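Local atomic coordinates of Sts-2 protein (Mus musculus, PDB entry 3D4I), a protein that suppresses T-cell receptor signalling and, through the 2H-phosphatase (phosphoglycerate mutase-like) domain that makes up this chain, has an acid-dependent phosphatase activity. Residues V14-E19 with R229-L234; G124-M129 with V200-A205; L138-L143 with L161-L166; E170-Y175 with R219-F224. All coordinates share one frame; numbering follows the deposited sequence. Where two conformers were deposited one is given.

Contact 1. Residues V14-E19 with R229-L234. Unlike the reference sequence in segment 14-19: Ile-15 (reference Val).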
# COMPACT_ATOMS: atom_id res chain seq x y z
N VAL A 14 -7.29 15.61 -11.96
CA VAL A 14 -6.52 14.73 -12.81
C VAL A 14 -5.64 13.94 -11.87
O VAL A 14 -4.99 14.51 -11.00
CB VAL A 14 -5.64 15.51 -13.81
CG1 VAL A 14 -4.89 14.52 -14.72
CG2 VAL A 14 -6.52 16.45 -14.67
N ILE A 15 -5.68 12.62 -12.05
CA ILE A 15 -5.11 11.65 -11.13
C ILE A 15 -4.25 10.65 -11.90
O ILE A 15 -4.74 9.99 -12.84
CB ILE A 15 -6.24 10.89 -10.37
CG1 ILE A 15 -7.14 11.88 -9.60
CG2 ILE A 15 -5.65 9.89 -9.32
CD1 ILE A 15 -8.39 11.26 -9.01
N ARG A 16 -3.00 10.49 -11.46
CA ARG A 16 -2.12 9.48 -12.04
C ARG A 16 -2.46 8.08 -11.52
O ARG A 16 -2.82 7.90 -10.34
CB ARG A 16 -0.64 9.80 -11.80
CG ARG A 16 0.31 8.98 -12.71
CD ARG A 16 1.56 8.62 -11.86
NE ARG A 16 2.65 7.97 -12.58
CZ ARG A 16 3.07 6.74 -12.33
NH1 ARG A 16 2.49 5.96 -11.38
NH2 ARG A 16 4.10 6.27 -13.05
N HIS A 17 -2.36 7.09 -12.39
CA HIS A 17 -2.63 5.72 -12.01
C HIS A 17 -1.69 5.29 -10.87
O HIS A 17 -0.62 5.88 -10.66
CB HIS A 17 -2.46 4.79 -13.23
CG HIS A 17 -1.10 4.86 -13.87
ND1 HIS A 17 0.02 4.27 -13.31
CD2 HIS A 17 -0.68 5.45 -15.02
CE1 HIS A 17 1.07 4.50 -14.09
NE2 HIS A 17 0.67 5.21 -15.13
N GLY A 18 -2.07 4.24 -10.16
CA GLY A 18 -1.22 3.62 -9.14
C GLY A 18 -0.02 2.88 -9.68
O GLY A 18 0.20 2.78 -10.91
N GLU A 19 0.78 2.36 -8.76
CA GLU A 19 2.02 1.68 -9.13
C GLU A 19 1.71 0.53 -10.12
O GLU A 19 0.79 -0.26 -9.89
CB GLU A 19 2.69 1.13 -7.87
CG GLU A 19 4.04 0.46 -8.16
CD GLU A 19 4.60 -0.21 -6.92
OE1 GLU A 19 4.09 -1.29 -6.59
OE2 GLU A 19 5.57 0.31 -6.33
N ARG A 229 8.05 13.40 -15.43
CA ARG A 229 8.93 12.45 -14.76
C ARG A 229 8.69 12.42 -13.24
O ARG A 229 8.75 11.36 -12.62
CB ARG A 229 10.38 12.87 -15.07
CG ARG A 229 11.45 12.00 -14.49
CD ARG A 229 12.80 12.58 -14.85
NE ARG A 229 13.45 13.26 -13.74
CZ ARG A 229 13.88 12.65 -12.63
NH1 ARG A 229 13.69 11.34 -12.47
NH2 ARG A 229 14.48 13.35 -11.68
N LYS A 230 8.40 13.58 -12.67
CA LYS A 230 8.34 13.79 -11.21
C LYS A 230 7.04 13.40 -10.46
O LYS A 230 7.00 13.39 -9.22
CB LYS A 230 8.67 15.26 -10.91
CG LYS A 230 10.07 15.67 -11.38
CD LYS A 230 10.63 16.83 -10.58
CE LYS A 230 12.15 16.92 -10.75
NZ LYS A 230 12.74 18.17 -10.15
N ILE A 231 6.00 13.06 -11.19
CA ILE A 231 4.69 12.84 -10.61
C ILE A 231 4.58 11.41 -10.00
O ILE A 231 4.84 10.45 -10.67
CB ILE A 231 3.60 13.11 -11.69
CG1 ILE A 231 3.81 14.51 -12.28
CG2 ILE A 231 2.20 12.93 -11.12
CD1 ILE A 231 2.86 14.86 -13.38
N PRO A 232 4.20 11.30 -8.71
CA PRO A 232 4.09 9.98 -8.05
C PRO A 232 2.79 9.27 -8.36
O PRO A 232 1.89 9.86 -8.91
CB PRO A 232 4.10 10.35 -6.56
CG PRO A 232 3.49 11.69 -6.50
CD PRO A 232 3.86 12.40 -7.80
N SER A 233 2.70 8.00 -7.97
CA SER A 233 1.45 7.27 -8.11
C SER A 233 0.35 7.98 -7.35
O SER A 233 0.58 8.50 -6.25
CB SER A 233 1.63 5.84 -7.58
OG SER A 233 2.51 5.15 -8.44
N LEU A 234 -0.84 8.01 -7.94
CA LEU A 234 -1.98 8.77 -7.44
C LEU A 234 -1.70 10.28 -7.27
O LEU A 234 -2.43 10.96 -6.58
CB LEU A 234 -2.53 8.14 -6.12
CG LEU A 234 -3.51 6.97 -6.30
CD1 LEU A 234 -4.79 7.46 -6.96
CD2 LEU A 234 -2.90 5.89 -7.16
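Arg-16 meets Pro-232 and Ser-233 just where strand 11-16 runs out into a loop, at the Arg-His-Gly sequence (Arg-16, His-17, Gly-18) that is the signature of the histidine phosphatase superfamily. Arg-16 CG is anti to the backbone N (chi1 -165°) and the chain bends at chi2; its CD lies 3.2 Å from Pro-232 O, and the guanidinium finishes beside Ser-233. There Arg-16 NH1 is 3.0 Å from Ser-233 OG, but the angle is too poor for a hydrogen bond. The guanidinium's hydrogen bonds go to other residues: NH1 donates to His-17 O, approaching from above the carbonyl plane, while NE is bonded to Ser-203 OG. His-17 CE1 sits 3.3 Å above one face of the Arg-16 guanidinium, displaced toward its rim, which sets the two groups of the signature against each other. Leu-234 carries the rest of the contact. Its N makes two weak bonds, to Arg-16 O and His-17 O, and its two methyl groups diverge, CD1 packing tightly on Ile-15 CG2 at 3.5 Å and CD2 on Gly-18 CA at 3.4 Å. The close fit brings the leucine against the bare backbone of the glycine. The second subunit borders this region: Asn-263 of that chain donates to Ser-233 O and Gly-261 N of that chain to Glu-19 OE2, while Glu-19 OE1 is bonded to Ser-68 OG. The orientation of the His-17 ring is set by a nearly straight bond (176°) from His-17 ND1 to Gly-18 O, which lies in the ring plane at 2.8 Å.

Contact 2. Residues G124-M129 with V200-A205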
# COMPACT_ATOMS: atom_id res chain seq x y z
N GLY A 124 -8.52 9.65 -25.90
CA GLY A 124 -7.93 10.98 -26.06
C GLY A 124 -7.08 11.43 -24.87
O GLY A 124 -6.31 12.40 -24.98
N ILE A 125 -7.18 10.73 -23.74
CA ILE A 125 -6.30 11.00 -22.59
C ILE A 125 -5.32 9.86 -22.32
O ILE A 125 -4.75 9.77 -21.23
CB ILE A 125 -7.10 11.40 -21.27
CG1 ILE A 125 -7.97 10.23 -20.76
CG2 ILE A 125 -7.90 12.70 -21.53
CD1 ILE A 125 -8.84 10.52 -19.48
N PHE A 126 -5.12 8.99 -23.32
CA PHE A 126 -4.07 7.99 -23.26
C PHE A 126 -2.69 8.67 -23.24
O PHE A 126 -2.57 9.86 -23.55
CB PHE A 126 -4.18 7.02 -24.44
CG PHE A 126 -3.20 5.88 -24.39
CD1 PHE A 126 -3.26 4.92 -23.38
CD2 PHE A 126 -2.23 5.75 -25.37
CE1 PHE A 126 -2.36 3.86 -23.33
CE2 PHE A 126 -1.32 4.70 -25.34
CZ PHE A 126 -1.40 3.74 -24.32
N GLU A 127 -1.66 7.91 -22.87
CA GLU A 127 -0.29 8.39 -22.88
C GLU A 127 0.13 8.87 -24.27
O GLU A 127 -0.40 8.40 -25.28
CB GLU A 127 0.64 7.24 -22.40
CG GLU A 127 2.12 7.56 -22.28
CD GLU A 127 2.40 8.61 -21.23
OE1 GLU A 127 2.33 9.80 -21.56
OE2 GLU A 127 2.69 8.24 -20.06
N TRP A 128 1.07 9.81 -24.34
CA TRP A 128 1.71 10.19 -25.60
C TRP A 128 2.29 8.93 -26.25
O TRP A 128 3.04 8.21 -25.60
CB TRP A 128 2.83 11.21 -25.33
CG TRP A 128 3.56 11.77 -26.56
CD1 TRP A 128 3.15 11.74 -27.86
CD2 TRP A 128 4.79 12.50 -26.55
NE1 TRP A 128 4.07 12.38 -28.67
CE2 TRP A 128 5.08 12.87 -27.88
CE3 TRP A 128 5.68 12.88 -25.53
CZ2 TRP A 128 6.25 13.57 -28.23
CZ3 TRP A 128 6.84 13.60 -25.89
CH2 TRP A 128 7.10 13.93 -27.21
N MET A 129 1.96 8.69 -27.53
CA MET A 129 2.33 7.43 -28.23
C MET A 129 3.83 7.23 -28.36
O MET A 129 4.30 6.11 -28.47
CB MET A 129 1.67 7.35 -29.62
CG MET A 129 0.13 7.30 -29.57
SD MET A 129 -0.46 5.73 -28.89
CE MET A 129 0.00 4.64 -30.26
N VAL A 200 -8.64 10.02 -14.86
CA VAL A 200 -7.68 9.06 -14.33
C VAL A 200 -6.78 8.62 -15.48
O VAL A 200 -7.24 7.95 -16.42
CB VAL A 200 -8.37 7.82 -13.74
CG1 VAL A 200 -7.31 6.86 -13.13
CG2 VAL A 200 -9.41 8.25 -12.67
N SER A 201 -5.52 9.02 -15.42
CA SER A 201 -4.67 8.98 -16.60
C SER A 201 -3.22 8.81 -16.19
O SER A 201 -2.92 8.17 -15.16
CB SER A 201 -4.92 10.26 -17.44
OG SER A 201 -4.20 10.24 -18.67
N HIS A 202 -2.32 9.40 -16.98
CA HIS A 202 -0.88 9.20 -16.93
C HIS A 202 -0.23 10.45 -16.37
O HIS A 202 -0.88 11.48 -16.27
CB HIS A 202 -0.37 8.95 -18.36
CG HIS A 202 -1.06 7.79 -19.02
ND1 HIS A 202 -0.62 6.49 -18.89
CD2 HIS A 202 -2.20 7.74 -19.75
CE1 HIS A 202 -1.44 5.69 -19.56
NE2 HIS A 202 -2.42 6.42 -20.07
N SER A 203 1.05 10.35 -16.00
CA SER A 203 1.76 11.51 -15.45
C SER A 203 1.68 12.70 -16.42
O SER A 203 1.44 13.82 -16.01
CB SER A 203 3.22 11.16 -15.17
OG SER A 203 3.30 10.28 -14.06
N SER A 204 1.85 12.42 -17.70
CA SER A 204 1.74 13.47 -18.74
C SER A 204 0.45 14.30 -18.68
O SER A 204 0.47 15.52 -18.97
CB SER A 204 1.85 12.82 -20.12
OG SER A 204 1.04 11.68 -20.18
N ALA A 205 -0.66 13.64 -18.35
CA ALA A 205 -1.96 14.29 -18.34
C ALA A 205 -2.10 15.39 -17.28
O ALA A 205 -2.94 16.29 -17.44
CB ALA A 205 -3.08 13.25 -18.19
O HOH W 1 -1.67 11.67 -21.28
O HOH W 2 3.56 10.09 -18.51
O HOH W 3 2.07 5.98 -18.27
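Glu-127 and Ser-204 are brought together by two torsions: the glutamate chain bends at chi2 (65°), carrying CD back toward segment 200-205, and Ser-204 OG is held between its own N and carbonyl carbon. Ser-204 OG then donates to Glu-127 OE1 at 2.7 Å, from above the carboxylate plane. The same oxygen accepts from Trp-128 N through its anti lone pair, so two donors grip it. The other oxygen, OE2, is bound by two waters, one of them also at His-202 ND1 and the other taking the Ser-204 N-H. His-202 lies alongside, just past the C-terminal end of strand 196-201; its position is consistent with the second histidine of the 2H-phosphatase pair, with His-17 as the first. Glu-127 CB rests 3.7 Å over the centre of one face of the His-202 ring, only 4° off the normal, a CH-pi contact. Ile-125 O approaches the ring edge in its plane, 3.6 Å from His-202 CD2. NE2 is hydrogen-bonded to Ser-95 OG, and the Phe-126 ring stands nearly perpendicular to the imidazole (planes 86° apart), with Phe-126 CD1 3.7 Å from His-202 NE2. Ser-201 OG donates to Ile-125 O at 2.7 Å, within the plane of that carbonyl.

Contact 3. Residues L138-L143 with L161-L166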
# COMPACT_ATOMS: atom_id res chain seq x y z
N LEU A 138 -3.75 -1.68 -30.29
CA LEU A 138 -4.33 -2.93 -30.79
C LEU A 138 -4.56 -3.92 -29.66
O LEU A 138 -5.12 -4.99 -29.86
CB LEU A 138 -3.42 -3.56 -31.86
CG LEU A 138 -3.01 -2.65 -33.03
CD1 LEU A 138 -2.06 -3.38 -33.98
CD2 LEU A 138 -4.25 -2.12 -33.78
N THR A 139 -4.12 -3.54 -28.46
CA THR A 139 -4.08 -4.48 -27.37
C THR A 139 -4.75 -3.99 -26.07
O THR A 139 -4.68 -4.67 -25.04
CB THR A 139 -2.62 -5.04 -27.17
OG1 THR A 139 -2.67 -6.44 -26.91
CG2 THR A 139 -1.84 -4.30 -26.07
N PHE A 140 -5.44 -2.85 -26.11
CA PHE A 140 -6.30 -2.47 -24.98
C PHE A 140 -7.38 -3.55 -24.80
O PHE A 140 -7.83 -4.19 -25.76
CB PHE A 140 -7.01 -1.13 -25.21
CG PHE A 140 -6.08 0.05 -25.41
CD1 PHE A 140 -4.97 0.24 -24.59
CD2 PHE A 140 -6.35 0.99 -26.40
CE1 PHE A 140 -4.13 1.32 -24.78
CE2 PHE A 140 -5.52 2.10 -26.59
CZ PHE A 140 -4.40 2.26 -25.78
N LEU A 141 -7.79 -3.76 -23.55
CA LEU A 141 -9.02 -4.49 -23.29
C LEU A 141 -10.19 -3.76 -23.95
O LEU A 141 -10.27 -2.53 -23.89
CB LEU A 141 -9.26 -4.63 -21.79
CG LEU A 141 -8.61 -5.74 -20.98
CD1 LEU A 141 -7.25 -5.31 -20.49
CD2 LEU A 141 -9.51 -6.06 -19.79
N THR A 142 -11.07 -4.52 -24.60
CA THR A 142 -12.27 -3.95 -25.19
C THR A 142 -13.20 -3.62 -24.04
O THR A 142 -13.03 -4.14 -22.93
CB THR A 142 -12.99 -4.96 -26.14
OG1 THR A 142 -13.10 -6.22 -25.48
CG2 THR A 142 -12.20 -5.15 -27.43
N LEU A 143 -14.19 -2.77 -24.29
CA LEU A 143 -15.20 -2.44 -23.29
C LEU A 143 -15.98 -3.66 -22.79
O LEU A 143 -16.34 -3.75 -21.60
CB LEU A 143 -16.15 -1.36 -23.82
CG LEU A 143 -15.49 -0.08 -24.33
CD1 LEU A 143 -16.50 0.93 -24.85
CD2 LEU A 143 -14.64 0.58 -23.25
N LEU A 161 -11.56 10.91 -28.99
CA LEU A 161 -10.65 10.24 -29.90
C LEU A 161 -10.80 8.73 -29.75
O LEU A 161 -10.43 8.16 -28.71
CB LEU A 161 -9.19 10.69 -29.66
CG LEU A 161 -8.12 10.11 -30.60
CD1 LEU A 161 -8.15 10.76 -31.98
CD2 LEU A 161 -6.74 10.27 -29.97
N PRO A 162 -11.35 8.07 -30.79
CA PRO A 162 -11.44 6.61 -30.82
C PRO A 162 -10.06 5.96 -30.74
O PRO A 162 -9.08 6.53 -31.23
CB PRO A 162 -12.09 6.33 -32.17
CG PRO A 162 -12.82 7.60 -32.53
CD PRO A 162 -11.95 8.69 -31.99
N ARG A 163 -9.97 4.79 -30.13
CA ARG A 163 -8.66 4.15 -29.92
C ARG A 163 -7.87 3.93 -31.20
O ARG A 163 -6.67 4.17 -31.23
CB ARG A 163 -8.73 2.88 -29.04
CG ARG A 163 -9.59 1.70 -29.53
CD ARG A 163 -10.84 1.50 -28.66
NE ARG A 163 -10.56 1.06 -27.28
CZ ARG A 163 -11.25 1.43 -26.19
NH1 ARG A 163 -12.29 2.27 -26.27
NH2 ARG A 163 -10.89 0.95 -25.01
N CYS A 164 -8.54 3.53 -32.29
CA CYS A 164 -7.82 3.31 -33.55
C CYS A 164 -7.40 4.62 -34.24
O CYS A 164 -6.67 4.59 -35.22
CB CYS A 164 -8.59 2.36 -34.49
SG CYS A 164 -10.13 3.03 -35.04
N SER A 165 -7.83 5.76 -33.69
CA SER A 165 -7.40 7.06 -34.22
C SER A 165 -6.09 7.56 -33.59
O SER A 165 -5.48 8.52 -34.09
CB SER A 165 -8.51 8.10 -34.10
OG SER A 165 -9.73 7.58 -34.61
N LEU A 166 -5.65 6.91 -32.51
CA LEU A 166 -4.34 7.16 -31.92
C LEU A 166 -3.22 6.79 -32.89
O LEU A 166 -3.16 5.66 -33.37
CB LEU A 166 -4.16 6.39 -30.61
CG LEU A 166 -4.76 7.00 -29.33
CD1 LEU A 166 -4.83 5.96 -28.21
CD2 LEU A 166 -3.97 8.21 -28.88
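Phe-140 packs against Arg-163 and Leu-166 in the long excursion between strand 119-121 and helix 172-187 of the histidine phosphatase fold, where a loop entering helix 143-148 meets a short 3-10 turn at residues 163-165. The well-packed part is the buried one, formed by Phe-140 and Leu-166. Phe-140 turns the CD2 and CE2 edge of its ring to the other segment: Phe-140 CD2 lies 4.0 Å from Arg-163 CB, and Phe-140 CE2 is 4.2 Å from Leu-166 CD1, both partners sitting near the ring plane. Phe-140 points toward the other segment, with CG anti to the carbonyl carbon (chi1 -60°), and its ring also meets Phe-126 edge-to-face. Leu-166 in turn packs on Arg-178 of helix 172-187, so this buried edge links the loop to that helix. Arg-163 and Leu-143, by contrast, are partly exposed to solvent, and their meeting has no polar bond to hold it. Arg-163 starts with CG squeezed between its backbone N and carbonyl carbon (chi1 60°), then bends at chi2 and chi3, and the guanidinium ends near Leu-141 O and Leu-143. Its plane is turned 81° from that of the Phe-140 ring. Arg-163 NH2 lies 3.7 Å from Leu-141 O, with no hydrogen bond between the segments. Beyond it Thr-142 takes the N-cap position of helix 143-148, its side chain capping a backbone N further on, while its own N donates to Glu-145 OE1, and Leu-143 leans on Val-121. The last touch is Leu-143 CD2, which lies 4.2 Å from both Arg-163 NH1 and NH2.

Contact 4. Residues E170-Y175 with R219-F224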
# COMPACT_ATOMS: atom_id res chain seq x y z
N GLU A 170 2.45 10.19 -33.52
CA GLU A 170 2.00 11.52 -33.12
C GLU A 170 3.16 12.30 -32.50
O GLU A 170 3.91 11.77 -31.67
CB GLU A 170 0.76 11.52 -32.20
CG GLU A 170 0.92 10.72 -30.93
CD GLU A 170 -0.13 11.01 -29.86
OE1 GLU A 170 -1.19 11.63 -30.13
OE2 GLU A 170 0.12 10.57 -28.73
N SER A 171 3.33 13.53 -32.95
CA SER A 171 4.34 14.43 -32.42
C SER A 171 3.86 14.98 -31.09
O SER A 171 2.69 14.79 -30.72
CB SER A 171 4.57 15.59 -33.38
OG SER A 171 3.38 16.36 -33.50
N TYR A 172 4.74 15.68 -30.39
CA TYR A 172 4.36 16.37 -29.16
C TYR A 172 3.23 17.37 -29.42
O TYR A 172 2.24 17.38 -28.69
CB TYR A 172 5.57 17.05 -28.50
CG TYR A 172 5.21 17.90 -27.30
CD1 TYR A 172 4.82 17.31 -26.09
CD2 TYR A 172 5.27 19.29 -27.37
CE1 TYR A 172 4.49 18.10 -24.98
CE2 TYR A 172 4.92 20.09 -26.26
CZ TYR A 172 4.54 19.49 -25.08
OH TYR A 172 4.23 20.27 -24.00
N ASP A 173 3.38 18.18 -30.47
CA ASP A 173 2.34 19.14 -30.86
C ASP A 173 0.97 18.49 -31.11
O ASP A 173 -0.07 19.01 -30.69
CB ASP A 173 2.76 19.99 -32.08
CG ASP A 173 3.88 20.99 -31.76
OD1 ASP A 173 4.05 21.38 -30.58
OD2 ASP A 173 4.60 21.39 -32.70
N GLN A 174 0.99 17.35 -31.80
CA GLN A 174 -0.24 16.59 -32.07
C GLN A 174 -0.83 16.01 -30.80
O GLN A 174 -2.07 16.06 -30.60
CB GLN A 174 0.03 15.49 -33.08
CG GLN A 174 0.14 16.05 -34.49
CD GLN A 174 0.63 15.05 -35.50
OE1 GLN A 174 1.35 14.11 -35.16
NE2 GLN A 174 0.26 15.25 -36.76
N TYR A 175 0.05 15.46 -29.95
CA TYR A 175 -0.34 14.95 -28.62
C TYR A 175 -1.04 16.02 -27.78
O TYR A 175 -2.14 15.79 -27.27
CB TYR A 175 0.88 14.39 -27.86
CG TYR A 175 0.60 14.20 -26.38
CD1 TYR A 175 -0.22 13.18 -25.94
CD2 TYR A 175 1.14 15.08 -25.43
CE1 TYR A 175 -0.50 13.02 -24.59
CE2 TYR A 175 0.87 14.93 -24.08
CZ TYR A 175 0.05 13.89 -23.66
OH TYR A 175 -0.26 13.73 -22.33
N ARG A 219 3.63 23.64 -22.74
CA ARG A 219 5.02 23.79 -22.29
C ARG A 219 5.90 23.30 -23.42
O ARG A 219 5.48 22.45 -24.20
CB ARG A 219 5.29 22.92 -21.06
CG ARG A 219 4.61 23.37 -19.82
CD ARG A 219 5.06 22.54 -18.65
NE ARG A 219 4.28 22.87 -17.46
CZ ARG A 219 4.63 23.77 -16.55
NH1 ARG A 219 5.76 24.46 -16.69
NH2 ARG A 219 3.85 23.98 -15.50
N GLU A 220 7.12 23.83 -23.51
CA GLU A 220 8.14 23.27 -24.39
C GLU A 220 8.31 21.78 -24.03
O GLU A 220 8.24 21.41 -22.87
CB GLU A 220 9.47 24.01 -24.20
CG GLU A 220 10.51 23.80 -25.31
CD GLU A 220 11.45 22.61 -25.06
OE1 GLU A 220 11.84 22.37 -23.90
OE2 GLU A 220 11.82 21.92 -26.05
N CYS A 221 8.51 20.94 -25.05
CA CYS A 221 8.52 19.49 -24.87
C CYS A 221 9.48 19.01 -23.79
O CYS A 221 9.13 18.12 -23.02
CB CYS A 221 8.84 18.80 -26.19
SG CYS A 221 8.79 17.00 -26.07
N GLY A 222 10.70 19.57 -23.77
CA GLY A 222 11.75 19.18 -22.81
C GLY A 222 11.36 19.52 -21.39
O GLY A 222 11.59 18.74 -20.47
N ASP A 223 10.77 20.69 -21.23
CA ASP A 223 10.21 21.17 -19.98
C ASP A 223 9.07 20.26 -19.51
O ASP A 223 8.99 19.91 -18.32
CB ASP A 223 9.72 22.61 -20.21
CG ASP A 223 10.84 23.62 -20.16
OD1 ASP A 223 11.82 23.40 -19.41
OD2 ASP A 223 10.75 24.64 -20.87
N PHE A 224 8.20 19.87 -20.44
CA PHE A 224 7.09 18.94 -20.15
C PHE A 224 7.65 17.58 -19.66
O PHE A 224 7.28 17.10 -18.60
CB PHE A 224 6.23 18.82 -21.41
CG PHE A 224 5.28 17.64 -21.45
CD1 PHE A 224 4.05 17.69 -20.80
CD2 PHE A 224 5.58 16.53 -22.23
CE1 PHE A 224 3.16 16.60 -20.87
CE2 PHE A 224 4.69 15.43 -22.31
CZ PHE A 224 3.49 15.49 -21.63
O HOH W 4 2.05 21.11 -22.19
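Tyr-172 OH has two partners: it donates to Arg-219 O at 2.5 Å, a short bond tilted 30° from the carbonyl plane, and it accepts from a water that in turn takes the Arg-219 N-H, both of these water bonds being 3.0 Å. Tyr-172 CG is anti to the backbone N (chi1 174°), and the side chain points from the first turn of its helix toward segment 219-224. Cys-221 covers one face of the Tyr-172 ring, with CA 3.9 Å above its centre, Cys-221 CB 3.8 Å from Tyr-172 CD2 and the sulfur 4.3 Å from the centroid, a sulfur-aromatic contact. The meeting joins the starts of two helices of the histidine phosphatase fold, 172-187 and 221-229, each capped by a side chain. Ser-171 and Gln-174 form a capping box, OG accepting from Gln-174 N while the Gln-174 OE1 takes the Ser-171 N-H; Glu-220 OE1 caps the other helix only by weak bonds from Gly-222 N and Asp-223 N. One turn on, Phe-224 completes an aromatic cluster. Tyr-172 CE1 presses 3.3 Å above one face of the Phe-224 ring, off toward its rim, and the two rings are inclined at 49°. Phe-224 CZ reaches Tyr-175 CE2 at 3.6 Å; the Tyr-175 hydroxyl is held by Ser-208. Arg-219 turns its charged end away from the tyrosine to a salt bridge with Asp-207, and the residue packs on Trp-271 of the second subunit.

How the contacts relate
From the N terminus, strand 11-16 opens contact 1, which closes only at 229-234, so the other three contacts are nested within its loop. Segment 124-129 then opens contact 2, and contact 3 opens and closes (138-143 with 161-166) wholly inside that loop. Contact 4 opens at 170-175 before 200-205 closes contact 2, and itself closes at 219-224; contacts 2 and 4 therefore cross. Contacts 1 and 2 meet through the neighbouring strands 11-16 and 196-201, where Ile-15 O pairs with Ser-201 N. Contact 2 also touches contact 3, by Gly-124 CA on Leu-161 CB, and contact 4, by Trp-128 NE1 to Glu-170 O, tying the sheet to the outer loops and helices.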